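Side-chain contacts in YycN protein (Bacillus subtilis, PDB 1ON0), which is a homodimeric member of the GNAT acetyltransferase family that probably transfers acyl groups, though its substrate is unknown: residues L65-N68 against I72-W75; F94-P99 against K107-A112. All coordinates share one frame; numbering follows the deposited sequence.

From the N terminus, contact 1 comes first: it closes the short turn between strands 60-66 and 72-79, pinning the two arms of a beta hairpin together near that turn. The chain then runs out along 72-79 and returns along 88-96, whose end opens contact 2. That contact closes the loop that leads from strand 88-96 into helix 105-119 and sets the helix against the sheet. The two follow in series, neither enclosing nor crossing the other. They still meet in space, because strands 72-79 and 88-96 are neighbours: Val73 O lies 2.7 Å from Tyr97 N, a probable hydrogen bond. Together they tie the hairpin, the next strand and the helix into one block.

Contact 1: L65-N68 against I72-W75; sequences LKLN and IVGW
Leu65 and Gly74 form an antiparallel hydrogen-bonded pair, with Leu65 N giving its hydrogen to Gly74 O at 2.9 Å and Gly74 N reaching back to Leu65 O at 3.3 Å. Val73 and Gly74 both stand opposite Leu65, a classic beta bulge. Val73 meets the first segment with both methyls: Val73 CG2 touches Leu65 CB at 3.5 Å, and Val73 CG1 touches Leu67 CB at 3.6 Å. In Leu65, chi1 of -50° lays CG beside the Gly74-Trp75 peptide, and Leu65 CD1 beyond it comes 3.4 Å from Trp75 O. With an alanine here the CB contact to Val73 would remain, but a gap is likely to open beside the Gly74-Trp75 peptide. On the other face Lys66 and Ile72 lie side by side; the extended lysine chain brings Lys66 CE to 4.1 Å from Ile72 CG1. The hairpin is flanked by strand 4-7 beyond 60-66 and strand 88-96 beyond 72-79, while helix 105-119 packs on the Leu65 face through Ala109, and Arg53 of the second subunit packs on Leu67 and Asn68.

Contact 2: F94-P99 against K107-A112; sequences FGLYEP and KQALAA
The one aromatic interaction joins Phe94 and Leu110: the leucine's CD1 sits over a face of the ring as a CH-pi contact, 3.5 Å from the centroid and 17° off the ring normal. The methyl is displaced toward the outer end of the ring, so Leu110 CD1 lies closest to Phe94 CZ, at 3.4 Å, and Phe94 CE2 follows closely. The CB bond of Leu110 does not head for the strand, but the end of the side chain comes nearer and puts CD1 over the ring. Phe94 meets it by setting CG opposite its backbone N (chi1 159°), which sends the ring out from the strand toward the helix.

The remaining contacts are plain apolar ones. Ala109 CB comes to the edge of the same ring, near its plane, at 3.8 Å from Phe94 CE1, so two successive helix residues touch one ring, at a face and at an edge. Leu96 reaches the same methyl more loosely, its CD1 lying 4.4 Å from Ala109 CB.

The axes of strand 94-96 and helix 107-112 approach to 9.5 Å at 141°; strand, helix and strand 124-127 make a beta-alpha-beta unit. In GNAT relatives the turn between this strand and helix binds the coenzyme A pyrophosphate, and a sulfate near Leu96, probably from the crystallisation liquor, may mark such an anion site here. Leu65 of strand 60-66 packs on Phe94, Leu96 and Ala109, while Leu139 and Tyr140 of helix 134-142 touch Leu110, and Tyr140 also reaches Phe94.

Contact 1: L65-N68 against I72-W75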
loop_
_atom_site.group_PDB
_atom_site.type_symbol
_atom_site.label_atom_id
_atom_site.label_comp_id
_atom_site.label_asym_id
_atom_site.label_seq_id
_atom_site.Cartn_x
_atom_site.Cartn_y
_atom_site.Cartn_z
ATOM N N LEU B 65 -1.806 -2.453 -17.668
ATOM C CA LEU B 65 -1.699 -1.414 -16.638
ATOM C C LEU B 65 -0.240 -1.290 -16.221
ATOM O O LEU B 65 0.365 -2.265 -15.785
ATOM C CB LEU B 65 -2.545 -1.782 -15.414
ATOM C CG LEU B 65 -3.978 -2.181 -15.766
ATOM C CD1 LEU B 65 -4.669 -2.811 -14.566
ATOM C CD2 LEU B 65 -4.722 -0.951 -16.271
ATOM N N LYS B 66 0.313 -0.089 -16.353
ATOM C CA LYS B 66 1.701 0.174 -15.993
ATOM C C LYS B 66 1.816 1.188 -14.857
ATOM O O LYS B 66 1.035 2.134 -14.781
ATOM C CB LYS B 66 2.483 0.695 -17.206
ATOM C CG LYS B 66 2.718 -0.329 -18.317
ATOM C CD LYS B 66 3.802 0.178 -19.255
ATOM C CE LYS B 66 4.101 -0.789 -20.377
ATOM N NZ LYS B 66 5.269 -0.295 -21.174
ATOM N N LEU B 67 2.794 0.988 -13.975
ATOM C CA LEU B 67 3.016 1.897 -12.847
ATOM C C LEU B 67 4.028 2.901 -13.370
ATOM O O LEU B 67 4.096 4.056 -12.940
ATOM C CB LEU B 67 3.582 1.111 -11.654
ATOM C CG LEU B 67 3.669 1.638 -10.213
ATOM C CD1 LEU B 67 5.106 1.974 -9.888
ATOM C CD2 LEU B 67 2.746 2.825 -9.994
ATOM N N ASN B 68 4.803 2.437 -14.333
ATOM C CA ASN B 68 5.819 3.246 -14.954
ATOM C C ASN B 68 6.213 2.472 -16.193
ATOM O O ASN B 68 5.615 1.435 -16.500
ATOM C CB ASN B 68 7.013 3.434 -14.010
ATOM C CG ASN B 68 7.465 2.137 -13.380
ATOM O OD1 ASN B 68 7.966 1.254 -14.063
ATOM N ND2 ASN B 68 7.277 2.011 -12.069
ATOM N N ILE B 72 4.797 -3.441 -15.097
ATOM C CA ILE B 72 3.475 -3.708 -15.637
ATOM C C ILE B 72 2.703 -4.431 -14.540
ATOM O O ILE B 72 2.808 -5.647 -14.385
ATOM C CB ILE B 72 3.545 -4.588 -16.893
ATOM C CG1 ILE B 72 4.521 -3.982 -17.898
ATOM C CG2 ILE B 72 2.146 -4.685 -17.530
ATOM C CD1 ILE B 72 5.009 -4.971 -18.968
ATOM N N VAL B 73 1.929 -3.659 -13.784
ATOM C CA VAL B 73 1.151 -4.151 -12.652
ATOM C C VAL B 73 -0.007 -5.105 -12.958
ATOM O O VAL B 73 -0.345 -5.965 -12.125
ATOM C CB VAL B 73 0.605 -2.968 -11.839
ATOM C CG1 VAL B 73 1.751 -2.034 -11.461
ATOM C CG2 VAL B 73 -0.443 -2.211 -12.640
ATOM N N GLY B 74 -0.612 -4.947 -14.135
ATOM C CA GLY B 74 -1.723 -5.800 -14.519
ATOM C C GLY B 74 -2.297 -5.645 -15.926
ATOM O O GLY B 74 -1.614 -5.237 -16.864
ATOM N N TRP B 75 -3.579 -5.965 -16.053
ATOM C CA TRP B 75 -4.294 -5.941 -17.325
ATOM C C TRP B 75 -5.707 -5.400 -17.109
ATOM O O TRP B 75 -6.240 -5.428 -15.999
ATOM C CB TRP B 75 -4.381 -7.373 -17.854
ATOM C CG TRP B 75 -5.081 -8.289 -16.881
ATOM C CD1 TRP B 75 -6.435 -8.524 -16.797
ATOM C CD2 TRP B 75 -4.483 -9.037 -15.808
ATOM N NE1 TRP B 75 -6.705 -9.358 -15.749
ATOM C CE2 TRP B 75 -5.532 -9.690 -15.121
ATOM C CE3 TRP B 75 -3.165 -9.210 -15.355
ATOM C CZ2 TRP B 75 -5.302 -10.518 -14.003
ATOM C CZ3 TRP B 75 -2.936 -10.030 -14.244
ATOM C CH2 TRP B 75 -4.001 -10.671 -13.579
#

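Contact 2: F94-P99 against K107-A112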
loop_
_atom_site.group_PDB
_atom_site.type_symbol
_atom_site.label_atom_id
_atom_site.label_comp_id
_atom_site.label_asym_id
_atom_site.label_seq_id
_atom_site.Cartn_x
_atom_site.Cartn_y
_atom_site.Cartn_z
ATOM N N PHE B 94 -9.992 -7.901 -15.367
ATOM C CA PHE B 94 -9.215 -6.928 -14.636
ATOM C C PHE B 94 -8.509 -7.567 -13.454
ATOM O O PHE B 94 -9.099 -8.334 -12.680
ATOM C CB PHE B 94 -10.103 -5.806 -14.124
ATOM C CG PHE B 94 -9.505 -5.060 -12.975
ATOM C CD1 PHE B 94 -8.445 -4.191 -13.181
ATOM C CD2 PHE B 94 -9.969 -5.269 -11.677
ATOM C CE1 PHE B 94 -7.854 -3.520 -12.108
ATOM C CE2 PHE B 94 -9.394 -4.611 -10.589
ATOM C CZ PHE B 94 -8.330 -3.737 -10.806
ATOM N N GLY B 95 -7.239 -7.235 -13.298
ATOM C CA GLY B 95 -6.498 -7.807 -12.200
ATOM C C GLY B 95 -5.059 -7.398 -12.329
ATOM O O GLY B 95 -4.651 -6.828 -13.339
ATOM N N LEU B 96 -4.287 -7.699 -11.298
ATOM C CA LEU B 96 -2.887 -7.360 -11.271
ATOM C C LEU B 96 -2.088 -8.630 -11.173
ATOM O O LEU B 96 -2.605 -9.662 -10.742
ATOM C CB LEU B 96 -2.595 -6.464 -10.063
ATOM C CG LEU B 96 -2.628 -4.938 -10.154
ATOM C CD1 LEU B 96 -3.652 -4.447 -11.139
ATOM C CD2 LEU B 96 -2.884 -4.414 -8.756
ATOM N N TYR B 97 -0.831 -8.571 -11.592
ATOM C CA TYR B 97 0.010 -9.748 -11.480
ATOM C C TYR B 97 0.403 -9.924 -10.013
ATOM O O TYR B 97 0.456 -8.954 -9.246
ATOM C CB TYR B 97 1.256 -9.612 -12.339
ATOM C CG TYR B 97 0.933 -9.555 -13.801
ATOM C CD1 TYR B 97 0.775 -8.331 -14.446
ATOM C CD2 TYR B 97 0.746 -10.725 -14.536
ATOM C CE1 TYR B 97 0.442 -8.268 -15.784
ATOM C CE2 TYR B 97 0.410 -10.675 -15.877
ATOM C CZ TYR B 97 0.260 -9.438 -16.497
ATOM O OH TYR B 97 -0.070 -9.373 -17.831
ATOM N N GLU B 98 0.665 -11.174 -9.649
ATOM C CA GLU B 98 1.040 -11.563 -8.299
ATOM C C GLU B 98 2.081 -10.628 -7.653
ATOM O O GLU B 98 1.846 -10.075 -6.572
ATOM C CB GLU B 98 1.534 -13.026 -8.322
ATOM C CG GLU B 98 1.159 -13.860 -7.093
ATOM C CD GLU B 98 1.207 -15.381 -7.334
ATOM O OE1 GLU B 98 0.370 -15.904 -8.106
ATOM O OE2 GLU B 98 2.075 -16.061 -6.740
ATOM N N PRO B 99 3.229 -10.413 -8.311
ATOM C CA PRO B 99 4.262 -9.537 -7.749
ATOM C C PRO B 99 3.881 -8.060 -7.508
ATOM O O PRO B 99 4.653 -7.329 -6.904
ATOM C CB PRO B 99 5.413 -9.681 -8.748
ATOM C CG PRO B 99 4.701 -9.924 -10.035
ATOM C CD PRO B 99 3.645 -10.915 -9.633
ATOM N N LYS B 107 -7.033 -0.662 -6.532
ATOM C CA LYS B 107 -7.970 0.424 -6.423
ATOM C C LYS B 107 -7.544 1.581 -7.322
ATOM O O LYS B 107 -8.372 2.170 -7.996
ATOM C CB LYS B 107 -8.102 0.892 -4.981
ATOM C CG LYS B 107 -8.889 2.182 -4.835
ATOM C CD LYS B 107 -9.142 2.482 -3.365
ATOM C CE LYS B 107 -9.600 3.923 -3.144
ATOM N NZ LYS B 107 -10.882 4.242 -3.836
ATOM N N GLN B 108 -6.264 1.918 -7.341
ATOM C CA GLN B 108 -5.829 3.021 -8.195
ATOM C C GLN B 108 -6.043 2.671 -9.665
ATOM O O GLN B 108 -6.336 3.545 -10.483
ATOM C CB GLN B 108 -4.352 3.368 -7.963
ATOM C CG GLN B 108 -4.101 4.142 -6.676
ATOM C CD GLN B 108 -2.627 4.409 -6.427
ATOM O OE1 GLN B 108 -2.267 5.198 -5.548
ATOM N NE2 GLN B 108 -1.761 3.757 -7.208
ATOM N N ALA B 109 -5.894 1.392 -9.996
ATOM C CA ALA B 109 -6.080 0.936 -11.367
ATOM C C ALA B 109 -7.550 1.059 -11.733
ATOM O O ALA B 109 -7.900 1.243 -12.899
ATOM C CB ALA B 109 -5.633 -0.503 -11.499
ATOM N N LEU B 110 -8.409 0.962 -10.726
ATOM C CA LEU B 110 -9.831 1.053 -10.968
ATOM C C LEU B 110 -10.231 2.493 -11.155
ATOM O O LEU B 110 -11.237 2.783 -11.808
ATOM C CB LEU B 110 -10.608 0.404 -9.823
ATOM C CG LEU B 110 -11.621 -0.661 -10.246
ATOM C CD1 LEU B 110 -11.031 -1.638 -11.236
ATOM C CD2 LEU B 110 -12.100 -1.379 -9.006
ATOM N N ALA B 111 -9.459 3.409 -10.580
ATOM C CA ALA B 111 -9.762 4.831 -10.770
ATOM C C ALA B 111 -9.258 5.291 -12.151
ATOM O O ALA B 111 -9.767 6.242 -12.699
ATOM C CB ALA B 111 -9.126 5.673 -9.663
ATOM N N ALA B 112 -8.248 4.626 -12.700
ATOM C CA ALA B 112 -7.779 5.013 -14.017
ATOM C C ALA B 112 -8.794 4.454 -15.009
ATOM O O ALA B 112 -8.935 4.965 -16.125
ATOM C CB ALA B 112 -6.398 4.468 -14.304
#